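Local structure of cytochrome C554 (Nitrosomonas europaea, 1FT5) at residues A[181-186]-A[202-207]; A[170-175]-A[194-199]; A[3-8]-A[68-73]. The protein carries electrons on its four haems in the periplasm during ammonia oxidation, accepting them directly from hydroxylamine oxidoreductase. One frame throughout, in Å; residues are numbered along the deposited sequence.

Contacts 1 and 2 serve one haem together, whereas contact 3 lies apart. The first two have centres 13 Å apart and alternate along the chain, so that helix 197-202 starts in contact 2 and runs out into contact 1. They touch directly: Leu184 CD1 packs on His197 CE1 at 3.5 Å, and His181 CD2 on Val175 CG1 at 3.7 Å. Contact 1 holds the propionate with O1A and O2A, through His181 ND1 and Tyr182 N, and contact 2 the other, through His197 ND1. Contact 3 joins the N-terminal chain to residues 68-73, its centre 28 Å from that of contact 1 and 25 Å from that of contact 2; nearest atoms are about 14 Å away in both.

Contact 1: residues A[181-186]-A[202-207]; sequences HYKLEG and ASAKPA. With HEM (protoporphyrin IX containing Fe), chain G.
A single beta bridge between Tyr182 and Lys205 joins the loop ahead of strand 188-189 to the chain leaving helix 197-202, beside a haem propionate. Lys205 makes both backbone bonds: its N donates to His181 O (2.9 Å), and its O accepts from Lys183 N (2.8 Å). The methyl group of Ala204 points at the loop, with CB 3.5 Å from His181 O and close to Lys183 N as well. The Tyr182 ring crosses the Lys205 side chain obliquely, CD2 lying 3.8 Å from Lys205 CB, while Pro206 O sits at the ring edge; the Tyr182 hydroxyl is bonded to Lys208 NZ. Lys183 bends about CB-CG (chi2 -80°), which brings CD to 3.9 Å from Ala204 CB, and its NZ is bonded to Gln201 O of the helix. The Lys205 chain also curls, bringing its own NZ back to Ser203 O. Two neighbouring residues of the loop grip one carboxylate, so that each oxygen has an N-H donor, which would probably stabilise its negative charge. His181 presents its ring edge, ND1 donating to HEM O1A at 2.8 Å, and Tyr182 N gives an almost straight bond (170°) to HEM O2A at 2.9 Å.

Contact 2: residues A[170-175]-A[194-199]; sequences EMVKEV and FKFHDE. With HEM (protoporphyrin IX containing Fe), chain G.
Phe194 meets Val172 tip to tip, its CZ 3.8 Å from Val172 CG2, the methyl that also rests 3.6 Å from HEM CMD. CG of Phe194 stands anti to the backbone N (chi1 -179°), and CD1 of the ring lies near the propionate carbons CBD and CGD. Lys195 sends its CG over the centre of one face of Phe196. On the opposite face Lys173 CE stands 3.4 Å above the plane in a CH-pi contact, and Lys173 NZ adds a cation-pi interaction 4.2 Å from the ring centroid. At the edge of this ring Val172 CG1 approaches CE1 to 3.7 Å. An alanine in place of Phe196 would probably open a gap between Lys173 and Lys195 and leave the Lys173 chain freer to turn. Phe196 is the N-cap of helix 197-202, entered through a type I turn in which His197 N bonds back to Phe194 O. His197, first in that helix, turns its ring edge to the haem, ND1 donating to HEM O1D at 2.8 Å. Two residues on, the extended Glu199 crosses Lys173 at about a right angle in a salt bridge: OE1 takes NZ on its syn lone pair at 2.8 Å, and OE2 receives a weak second bond.

Contact 3: residues A[3-8]-A[68-73]; sequences APFEGR and FGQKGG. With PO4 (phosphate ion), chain C.
The Phe5 ring is met at its edge by two polar groups of the turn 70-73, Gln70 NE2 and Lys71 O, both near its plane. The Gln70 amide stands steeply to the ring, the two planes 79° apart, and NE2 comes within 3.5 Å of Phe5 CE2. Lys71 O lies 3.5 Å from Phe5 CD2, while Gly73 CA approaches obliquely. The Arg8 guanidinium turns its edge to a phosphate ion probably left from crystallisation, with NE bonded to PO4 O3 and NH2 to PO4 O1. Residues 70-73 form a type II beta turn, closed by Gly73 N on Gln70 O, with Gly72 at the third position, where positive phi suits glycine. Residues 3-8 add a further reason: a CB on Gly72 would run into Phe5 O. Without one, Gly72 CA makes a CA-H...O contact with Phe5 O at 3.4 Å. A backbone bond ties the two segments, Phe5 N donating to Lys71 O (2.9 Å, 170° at the hydrogen), and the same oxygen lies 3.4 Å from Pro4 CA. The Lys71 side chain touches residues 3 and 4: CG, between the backbone N and the carbonyl carbon (chi1 56°), lies 3.8 Å from Pro4 CA, and CE 3.7 Å from Ala3 O. Phe5 is also packed on Pro94 and on Glu89 of helix 88-92, whose carboxylate accepts from Glu6 N and Gly7 N. Glu6 in turn forms salt bridges with Arg96 and with Arg99 of helix 99-112, while Arg8 O bonds to Ser12 OG in helix 9-14.

Contact 1: residues A[181-186]-A[202-207]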
loop_
_atom_site.group_PDB
_atom_site.type_symbol
_atom_site.label_atom_id
_atom_site.label_comp_id
_atom_site.label_asym_id
_atom_site.label_seq_id
_atom_site.Cartn_x
_atom_site.Cartn_y
_atom_site.Cartn_z
ATOM N N HIS A 181 11.777 0.858 7.571
ATOM C CA HIS A 181 11.143 0.302 8.762
ATOM C C HIS A 181 11.763 0.951 9.987
ATOM O O HIS A 181 12.989 1.123 10.072
ATOM C CB HIS A 181 11.271 -1.202 8.780
ATOM C CG HIS A 181 10.556 -1.845 7.627
ATOM N ND1 HIS A 181 9.182 -1.781 7.495
ATOM C CD2 HIS A 181 11.017 -2.485 6.522
ATOM C CE1 HIS A 181 8.833 -2.353 6.341
ATOM N NE2 HIS A 181 9.922 -2.787 5.736
ATOM N N TYR A 182 10.889 1.440 10.840
ATOM C CA TYR A 182 11.292 2.114 12.081
ATOM C C TYR A 182 10.833 1.288 13.272
ATOM O O TYR A 182 9.853 0.536 13.253
ATOM C CB TYR A 182 10.716 3.545 12.115
ATOM C CG TYR A 182 11.234 4.348 10.974
ATOM C CD1 TYR A 182 10.529 4.406 9.783
ATOM C CD2 TYR A 182 12.483 5.020 11.049
ATOM C CE1 TYR A 182 11.016 5.094 8.690
ATOM C CE2 TYR A 182 12.972 5.713 9.952
ATOM C CZ TYR A 182 12.238 5.748 8.771
ATOM O OH TYR A 182 12.713 6.407 7.655
ATOM N N LYS A 183 11.601 1.411 14.353
ATOM C CA LYS A 183 11.354 0.643 15.579
ATOM C C LYS A 183 10.025 0.957 16.269
ATOM O O LYS A 183 9.717 2.142 16.447
ATOM C CB LYS A 183 12.487 0.970 16.558
ATOM C CG LYS A 183 13.800 0.363 16.136
ATOM C CD LYS A 183 13.942 -1.110 16.488
ATOM C CE LYS A 183 12.907 -1.566 17.509
ATOM N NZ LYS A 183 12.763 -3.062 17.525
ATOM N N LEU A 184 9.283 -0.095 16.624
ATOM C CA LEU A 184 8.008 0.015 17.320
ATOM C C LEU A 184 8.252 -0.223 18.822
ATOM O O LEU A 184 9.130 -1.015 19.196
ATOM C CB LEU A 184 7.051 -1.069 16.862
ATOM C CG LEU A 184 6.570 -0.871 15.379
ATOM C CD1 LEU A 184 5.907 -2.186 14.894
ATOM C CD2 LEU A 184 5.587 0.305 15.286
ATOM N N GLU A 185 7.482 0.470 19.658
ATOM C CA GLU A 185 7.561 0.231 21.118
ATOM C C GLU A 185 6.882 -1.091 21.463
ATOM O O GLU A 185 7.250 -1.777 22.438
ATOM C CB GLU A 185 6.888 1.377 21.856
ATOM C CG GLU A 185 7.651 2.656 21.738
ATOM C CD GLU A 185 9.048 2.576 22.384
ATOM O OE1 GLU A 185 9.302 1.674 23.225
ATOM O OE2 GLU A 185 9.894 3.423 22.044
ATOM N N GLY A 186 5.876 -1.475 20.684
ATOM C CA GLY A 186 5.225 -2.743 20.917
ATOM C C GLY A 186 3.841 -2.670 21.528
ATOM O O GLY A 186 3.459 -3.530 22.326
ATOM N N ALA A 202 13.970 -6.144 13.971
ATOM C CA ALA A 202 15.349 -6.381 14.476
ATOM C C ALA A 202 16.363 -5.477 13.759
ATOM O O ALA A 202 17.340 -5.023 14.378
ATOM C CB ALA A 202 15.726 -7.850 14.358
ATOM N N SER A 203 16.133 -5.143 12.481
ATOM C CA SER A 203 17.062 -4.252 11.806
ATOM C C SER A 203 16.448 -2.883 11.512
ATOM O O SER A 203 16.990 -2.081 10.752
ATOM C CB SER A 203 17.602 -4.907 10.531
ATOM O OG SER A 203 16.574 -5.265 9.651
ATOM N N ALA A 204 15.322 -2.591 12.159
ATOM C CA ALA A 204 14.684 -1.315 11.953
ATOM C C ALA A 204 15.500 -0.147 12.480
ATOM O O ALA A 204 16.283 -0.308 13.420
ATOM C CB ALA A 204 13.320 -1.306 12.625
ATOM N N LYS A 205 15.296 1.021 11.882
ATOM C CA LYS A 205 15.958 2.263 12.276
ATOM C C LYS A 205 15.250 2.836 13.498
ATOM O O LYS A 205 14.082 2.536 13.762
ATOM C CB LYS A 205 15.880 3.303 11.142
ATOM C CG LYS A 205 16.883 3.120 10.012
ATOM C CD LYS A 205 16.884 1.681 9.468
ATOM C CE LYS A 205 18.273 1.251 8.934
ATOM N NZ LYS A 205 18.687 -0.069 9.530
ATOM N N PRO A 206 15.937 3.692 14.265
ATOM C CA PRO A 206 15.255 4.255 15.437
ATOM C C PRO A 206 14.315 5.396 15.028
ATOM O O PRO A 206 14.469 5.976 13.961
ATOM C CB PRO A 206 16.406 4.748 16.336
ATOM C CG PRO A 206 17.687 4.498 15.563
ATOM C CD PRO A 206 17.320 4.184 14.138
ATOM N N ALA A 207 13.350 5.714 15.887
ATOM C CA ALA A 207 12.372 6.784 15.630
ATOM C C ALA A 207 12.961 8.022 14.949
ATOM O O ALA A 207 13.313 8.998 15.617
ATOM C CB ALA A 207 11.704 7.196 16.937
HETATM C CHA HEM G . 5.087 -1.601 8.270
HETATM C CHB HEM G . 3.030 2.822 8.307
HETATM C CHC HEM G . 2.539 2.539 3.445
HETATM C CHD HEM G . 3.995 -2.087 3.581
HETATM C C1A HEM G . 4.599 -0.349 8.669
HETATM C C2A HEM G . 4.632 0.129 10.015
HETATM C C3A HEM G . 4.040 1.336 10.036
HETATM C C4A HEM G . 3.644 1.645 8.700
HETATM C CMA HEM G . 3.808 2.264 11.244
HETATM C CAA HEM G . 5.239 -0.632 11.248
HETATM C CBA HEM G . 6.687 -0.080 11.590
HETATM C CGA HEM G . 7.653 -0.110 10.377
HETATM O O1A HEM G . 7.844 -1.179 9.840
HETATM O O2A HEM G . 8.157 0.949 10.011
HETATM C C1B HEM G . 2.688 3.126 6.956
HETATM C C2B HEM G . 2.135 4.383 6.546
HETATM C C3B HEM G . 2.034 4.338 5.164
HETATM C C4B HEM G . 2.538 3.021 4.794
HETATM C CMB HEM G . 1.768 5.531 7.489
HETATM C CAB HEM G . 1.550 5.345 4.166
HETATM C CBB HEM G . 2.394 6.642 4.202
HETATM C C1C HEM G . 2.890 1.234 3.111
HETATM C C2C HEM G . 2.754 0.732 1.788
HETATM C C3C HEM G . 3.078 -0.541 1.823
HETATM C C4C HEM G . 3.500 -0.866 3.153
HETATM C CMC HEM G . 2.276 1.524 0.552
HETATM C CAC HEM G . 3.001 -1.554 0.639
HETATM C CBC HEM G . 3.645 -1.192 -0.677
HETATM C C1D HEM G . 4.464 -2.356 4.878
HETATM C C2D HEM G . 5.011 -3.627 5.295
HETATM C C3D HEM G . 5.365 -3.459 6.623
HETATM C C4D HEM G . 4.994 -2.108 6.967
HETATM C CMD HEM G . 5.094 -4.892 4.461
HETATM C CAD HEM G . 5.861 -4.522 7.593
HETATM C CBD HEM G . 4.759 -4.972 8.503
HETATM C CGD HEM G . 5.216 -5.585 9.841
HETATM O O1D HEM G . 4.316 -5.914 10.624
HETATM O O2D HEM G . 6.422 -5.704 10.046
HETATM N NA HEM G . 3.999 0.588 7.868
HETATM N NB HEM G . 2.930 2.266 5.875
HETATM N NC HEM G . 3.354 0.270 3.940
HETATM N ND HEM G . 4.447 -1.395 5.907
HETATM FE FE HEM G . 3.713 0.443 5.899
#

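Contact 2: residues A[170-175]-A[194-199]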
loop_
_atom_site.group_PDB
_atom_site.type_symbol
_atom_site.label_atom_id
_atom_site.label_comp_id
_atom_site.label_asym_id
_atom_site.label_seq_id
_atom_site.Cartn_x
_atom_site.Cartn_y
_atom_site.Cartn_z
ATOM N N GLU A 170 10.321 -11.885 -1.947
ATOM C CA GLU A 170 11.486 -11.073 -2.251
ATOM C C GLU A 170 11.173 -9.592 -2.232
ATOM O O GLU A 170 11.843 -8.800 -1.593
ATOM C CB GLU A 170 12.038 -11.415 -3.646
ATOM C CG GLU A 170 12.059 -12.893 -3.875
ATOM C CD GLU A 170 13.392 -13.496 -3.614
ATOM O OE1 GLU A 170 13.760 -14.421 -4.407
ATOM O OE2 GLU A 170 14.063 -13.057 -2.637
ATOM N N MET A 171 10.108 -9.222 -2.932
ATOM C CA MET A 171 9.838 -7.834 -3.048
ATOM C C MET A 171 9.299 -7.146 -1.812
ATOM O O MET A 171 9.466 -5.955 -1.708
ATOM C CB MET A 171 8.967 -7.614 -4.276
ATOM C CG MET A 171 9.911 -7.077 -5.382
ATOM S SD MET A 171 9.461 -7.604 -6.964
ATOM C CE MET A 171 11.108 -7.689 -7.843
ATOM N N VAL A 172 8.700 -7.911 -0.911
ATOM C CA VAL A 172 8.227 -7.257 0.342
ATOM C C VAL A 172 9.405 -6.886 1.215
ATOM O O VAL A 172 9.238 -6.105 2.162
ATOM C CB VAL A 172 7.226 -8.168 1.074
ATOM C CG1 VAL A 172 7.939 -9.369 1.825
ATOM C CG2 VAL A 172 6.416 -7.320 2.124
ATOM N N LYS A 173 10.592 -7.363 0.837
ATOM C CA LYS A 173 11.794 -7.023 1.608
ATOM C C LYS A 173 12.591 -5.951 0.937
ATOM O O LYS A 173 13.721 -5.715 1.301
ATOM C CB LYS A 173 12.684 -8.280 1.853
ATOM C CG LYS A 173 12.039 -9.375 2.610
ATOM C CD LYS A 173 13.103 -10.386 3.190
ATOM C CE LYS A 173 12.443 -11.445 4.056
ATOM N NZ LYS A 173 13.537 -12.257 4.671
ATOM N N GLU A 174 12.016 -5.269 -0.047
ATOM C CA GLU A 174 12.682 -4.153 -0.709
ATOM C C GLU A 174 12.199 -2.891 -0.024
ATOM O O GLU A 174 11.079 -2.415 -0.311
ATOM C CB GLU A 174 12.253 -4.156 -2.191
ATOM C CG GLU A 174 13.043 -3.236 -3.093
ATOM C CD GLU A 174 14.425 -3.838 -3.489
ATOM O OE1 GLU A 174 14.561 -5.061 -3.849
ATOM O OE2 GLU A 174 15.309 -3.033 -3.441
ATOM N N VAL A 175 13.013 -2.333 0.884
ATOM C CA VAL A 175 12.550 -1.126 1.624
ATOM C C VAL A 175 12.347 0.042 0.718
ATOM O O VAL A 175 11.459 0.874 0.959
ATOM C CB VAL A 175 13.501 -0.705 2.752
ATOM C CG1 VAL A 175 13.470 -1.762 3.842
ATOM C CG2 VAL A 175 14.909 -0.490 2.205
ATOM N N PHE A 194 2.678 -10.372 10.901
ATOM C CA PHE A 194 3.366 -10.551 9.609
ATOM C C PHE A 194 4.599 -11.426 9.809
ATOM O O PHE A 194 5.379 -11.201 10.751
ATOM C CB PHE A 194 3.796 -9.186 9.059
ATOM C CG PHE A 194 4.493 -9.272 7.724
ATOM C CD1 PHE A 194 5.630 -8.474 7.482
ATOM C CD2 PHE A 194 4.005 -10.118 6.733
ATOM C CE1 PHE A 194 6.297 -8.532 6.190
ATOM C CE2 PHE A 194 4.660 -10.175 5.467
ATOM C CZ PHE A 194 5.778 -9.389 5.226
ATOM N N LYS A 195 4.760 -12.420 8.929
ATOM C CA LYS A 195 5.875 -13.365 8.997
ATOM C C LYS A 195 7.241 -12.782 9.068
ATOM O O LYS A 195 8.176 -13.453 9.586
ATOM C CB LYS A 195 5.801 -14.397 7.860
ATOM C CG LYS A 195 5.945 -13.802 6.427
ATOM C CD LYS A 195 5.649 -14.919 5.435
ATOM C CE LYS A 195 6.093 -14.559 4.002
ATOM N NZ LYS A 195 5.769 -15.701 3.049
ATOM N N PHE A 196 7.429 -11.567 8.555
ATOM C CA PHE A 196 8.753 -10.941 8.614
ATOM C C PHE A 196 8.818 -9.799 9.599
ATOM O O PHE A 196 9.758 -9.029 9.617
ATOM C CB PHE A 196 9.210 -10.405 7.238
ATOM C CG PHE A 196 9.304 -11.471 6.175
ATOM C CD1 PHE A 196 8.854 -11.228 4.895
ATOM C CD2 PHE A 196 9.853 -12.724 6.460
ATOM C CE1 PHE A 196 8.941 -12.215 3.896
ATOM C CE2 PHE A 196 9.945 -13.733 5.447
ATOM C CZ PHE A 196 9.470 -13.451 4.143
ATOM N N HIS A 197 7.777 -9.638 10.422
ATOM C CA HIS A 197 7.767 -8.527 11.382
ATOM C C HIS A 197 9.000 -8.486 12.351
ATOM O O HIS A 197 9.626 -7.451 12.508
ATOM C CB HIS A 197 6.479 -8.650 12.251
ATOM C CG HIS A 197 6.356 -7.568 13.288
ATOM N ND1 HIS A 197 5.751 -6.359 13.044
ATOM C CD2 HIS A 197 6.778 -7.522 14.583
ATOM C CE1 HIS A 197 5.802 -5.607 14.135
ATOM N NE2 HIS A 197 6.425 -6.293 15.085
ATOM N N ASP A 198 9.300 -9.622 12.962
ATOM C CA ASP A 198 10.426 -9.615 13.901
ATOM C C ASP A 198 11.715 -9.337 13.174
ATOM O O ASP A 198 12.568 -8.566 13.658
ATOM C CB ASP A 198 10.491 -10.937 14.636
ATOM C CG ASP A 198 9.281 -11.130 15.551
ATOM O OD1 ASP A 198 8.731 -10.105 16.032
ATOM O OD2 ASP A 198 8.901 -12.288 15.753
ATOM N N GLU A 199 11.844 -9.935 11.975
ATOM C CA GLU A 199 13.045 -9.635 11.176
ATOM C C GLU A 199 13.150 -8.133 10.854
ATOM O O GLU A 199 14.183 -7.466 10.971
ATOM C CB GLU A 199 13.015 -10.452 9.879
ATOM C CG GLU A 199 14.031 -9.954 8.851
ATOM C CD GLU A 199 13.961 -10.736 7.502
ATOM O OE1 GLU A 199 13.295 -11.764 7.418
ATOM O OE2 GLU A 199 14.613 -10.300 6.554
HETATM C CHA HEM G . 5.087 -1.601 8.270
HETATM C CHB HEM G . 3.030 2.822 8.307
HETATM C CHC HEM G . 2.539 2.539 3.445
HETATM C CHD HEM G . 3.995 -2.087 3.581
HETATM C C1A HEM G . 4.599 -0.349 8.669
HETATM C C2A HEM G . 4.632 0.129 10.015
HETATM C C3A HEM G . 4.040 1.336 10.036
HETATM C C4A HEM G . 3.644 1.645 8.700
HETATM C CMA HEM G . 3.808 2.264 11.244
HETATM C CAA HEM G . 5.239 -0.632 11.248
HETATM C CBA HEM G . 6.687 -0.080 11.590
HETATM C CGA HEM G . 7.653 -0.110 10.377
HETATM O O1A HEM G . 7.844 -1.179 9.840
HETATM O O2A HEM G . 8.157 0.949 10.011
HETATM C C1B HEM G . 2.688 3.126 6.956
HETATM C C2B HEM G . 2.135 4.383 6.546
HETATM C C3B HEM G . 2.034 4.338 5.164
HETATM C C4B HEM G . 2.538 3.021 4.794
HETATM C CMB HEM G . 1.768 5.531 7.489
HETATM C CAB HEM G . 1.550 5.345 4.166
HETATM C CBB HEM G . 2.394 6.642 4.202
HETATM C C1C HEM G . 2.890 1.234 3.111
HETATM C C2C HEM G . 2.754 0.732 1.788
HETATM C C3C HEM G . 3.078 -0.541 1.823
HETATM C C4C HEM G . 3.500 -0.866 3.153
HETATM C CMC HEM G . 2.276 1.524 0.552
HETATM C CAC HEM G . 3.001 -1.554 0.639
HETATM C CBC HEM G . 3.645 -1.192 -0.677
HETATM C C1D HEM G . 4.464 -2.356 4.878
HETATM C C2D HEM G . 5.011 -3.627 5.295
HETATM C C3D HEM G . 5.365 -3.459 6.623
HETATM C C4D HEM G . 4.994 -2.108 6.967
HETATM C CMD HEM G . 5.094 -4.892 4.461
HETATM C CAD HEM G . 5.861 -4.522 7.593
HETATM C CBD HEM G . 4.759 -4.972 8.503
HETATM C CGD HEM G . 5.216 -5.585 9.841
HETATM O O1D HEM G . 4.316 -5.914 10.624
HETATM O O2D HEM G . 6.422 -5.704 10.046
HETATM N NA HEM G . 3.999 0.588 7.868
HETATM N NB HEM G . 2.930 2.266 5.875
HETATM N NC HEM G . 3.354 0.270 3.940
HETATM N ND HEM G . 4.447 -1.395 5.907
HETATM FE FE HEM G . 3.713 0.443 5.899
#

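Contact 3: residues A[3-8]-A[68-73]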
loop_
_atom_site.group_PDB
_atom_site.type_symbol
_atom_site.label_atom_id
_atom_site.label_comp_id
_atom_site.label_asym_id
_atom_site.label_seq_id
_atom_site.Cartn_x
_atom_site.Cartn_y
_atom_site.Cartn_z
ATOM N N ALA A 3 -14.090 -2.812 5.987
ATOM C CA ALA A 3 -14.002 -1.416 6.347
ATOM C C ALA A 3 -13.790 -0.455 5.195
ATOM O O ALA A 3 -13.163 -0.806 4.172
ATOM C CB ALA A 3 -12.832 -1.223 7.352
ATOM N N PRO A 4 -14.302 0.762 5.332
ATOM C CA PRO A 4 -14.108 1.759 4.295
ATOM C C PRO A 4 -12.687 2.327 4.302
ATOM O O PRO A 4 -12.028 2.414 5.328
ATOM C CB PRO A 4 -15.086 2.864 4.637
ATOM C CG PRO A 4 -15.958 2.301 5.756
ATOM C CD PRO A 4 -15.175 1.254 6.420
ATOM N N PHE A 5 -12.226 2.738 3.158
ATOM C CA PHE A 5 -10.967 3.463 3.053
ATOM C C PHE A 5 -11.213 4.911 3.472
ATOM O O PHE A 5 -12.365 5.426 3.345
ATOM C CB PHE A 5 -10.535 3.548 1.602
ATOM C CG PHE A 5 -9.908 2.286 1.096
ATOM C CD1 PHE A 5 -8.502 2.177 1.069
ATOM C CD2 PHE A 5 -10.685 1.211 0.693
ATOM C CE1 PHE A 5 -7.898 0.941 0.632
ATOM C CE2 PHE A 5 -10.101 0.022 0.276
ATOM C CZ PHE A 5 -8.720 -0.121 0.252
ATOM N N GLU A 6 -10.164 5.607 3.908
ATOM C CA GLU A 6 -10.297 7.023 4.208
ATOM C C GLU A 6 -9.167 7.891 3.642
ATOM O O GLU A 6 -9.304 9.118 3.574
ATOM C CB GLU A 6 -10.354 7.317 5.698
ATOM C CG GLU A 6 -11.622 7.085 6.380
ATOM C CD GLU A 6 -11.464 7.489 7.842
ATOM O OE1 GLU A 6 -12.230 8.373 8.283
ATOM O OE2 GLU A 6 -10.531 6.938 8.510
ATOM N N GLY A 7 -8.048 7.287 3.243
ATOM C CA GLY A 7 -6.970 8.133 2.769
ATOM C C GLY A 7 -5.769 8.092 3.686
ATOM O O GLY A 7 -5.876 7.620 4.797
ATOM N N ARG A 8 -4.680 8.699 3.236
ATOM C CA ARG A 8 -3.426 8.591 4.002
ATOM C C ARG A 8 -3.229 9.572 5.119
ATOM O O ARG A 8 -2.378 9.345 5.975
ATOM C CB ARG A 8 -2.202 8.831 3.094
ATOM C CG ARG A 8 -2.144 8.086 1.805
ATOM C CD ARG A 8 -0.813 8.433 1.117
ATOM N NE ARG A 8 -0.571 9.850 0.858
ATOM C CZ ARG A 8 -1.055 10.498 -0.220
ATOM N NH1 ARG A 8 -1.826 9.846 -1.141
ATOM N NH2 ARG A 8 -0.717 11.748 -0.451
ATOM N N PHE A 68 -9.645 1.703 -5.248
ATOM C CA PHE A 68 -10.534 1.956 -6.404
ATOM C C PHE A 68 -11.642 0.888 -6.435
ATOM O O PHE A 68 -11.371 -0.307 -6.248
ATOM C CB PHE A 68 -9.715 1.844 -7.700
ATOM C CG PHE A 68 -10.472 2.260 -8.927
ATOM C CD1 PHE A 68 -10.983 3.525 -9.069
ATOM C CD2 PHE A 68 -10.650 1.341 -9.979
ATOM C CE1 PHE A 68 -11.655 3.928 -10.214
ATOM C CE2 PHE A 68 -11.330 1.748 -11.151
ATOM C CZ PHE A 68 -11.816 3.004 -11.277
ATOM N N GLY A 69 -12.885 1.349 -6.647
ATOM C CA GLY A 69 -14.027 0.428 -6.673
ATOM C C GLY A 69 -14.447 -0.108 -5.297
ATOM O O GLY A 69 -15.329 -0.976 -5.193
ATOM N N GLN A 70 -13.844 0.421 -4.231
ATOM C CA GLN A 70 -14.119 -0.039 -2.885
ATOM C C GLN A 70 -14.727 1.097 -2.071
ATOM O O GLN A 70 -14.554 2.248 -2.412
ATOM C CB GLN A 70 -12.834 -0.510 -2.233
ATOM C CG GLN A 70 -12.172 -1.621 -3.063
ATOM C CD GLN A 70 -11.054 -2.297 -2.287
ATOM O OE1 GLN A 70 -9.912 -2.261 -2.703
ATOM N NE2 GLN A 70 -11.390 -2.903 -1.136
ATOM N N LYS A 71 -15.464 0.722 -1.029
ATOM C CA LYS A 71 -16.099 1.791 -0.247
ATOM C C LYS A 71 -15.057 2.734 0.392
ATOM O O LYS A 71 -14.004 2.303 0.934
ATOM C CB LYS A 71 -17.037 1.194 0.802
ATOM C CG LYS A 71 -16.361 0.253 1.671
ATOM C CD LYS A 71 -17.298 -0.841 2.283
ATOM C CE LYS A 71 -16.471 -1.904 2.944
ATOM N NZ LYS A 71 -16.296 -3.043 1.996
ATOM N N GLY A 72 -15.314 4.011 0.174
ATOM C CA GLY A 72 -14.464 5.113 0.658
ATOM C C GLY A 72 -13.245 5.363 -0.180
ATOM O O GLY A 72 -12.503 6.327 0.061
ATOM N N GLY A 73 -13.050 4.512 -1.198
ATOM C CA GLY A 73 -11.859 4.656 -2.027
ATOM C C GLY A 73 -11.894 5.681 -3.136
ATOM O O GLY A 73 -12.857 6.441 -3.319
HETATM P P PO4 C . 1.153 12.231 3.080
HETATM O O1 PO4 C . 1.077 12.739 1.628
HETATM O O2 PO4 C . 0.129 13.046 3.935
HETATM O O3 PO4 C . 0.827 10.723 3.190
HETATM O O4 PO4 C . 2.598 12.425 3.602
#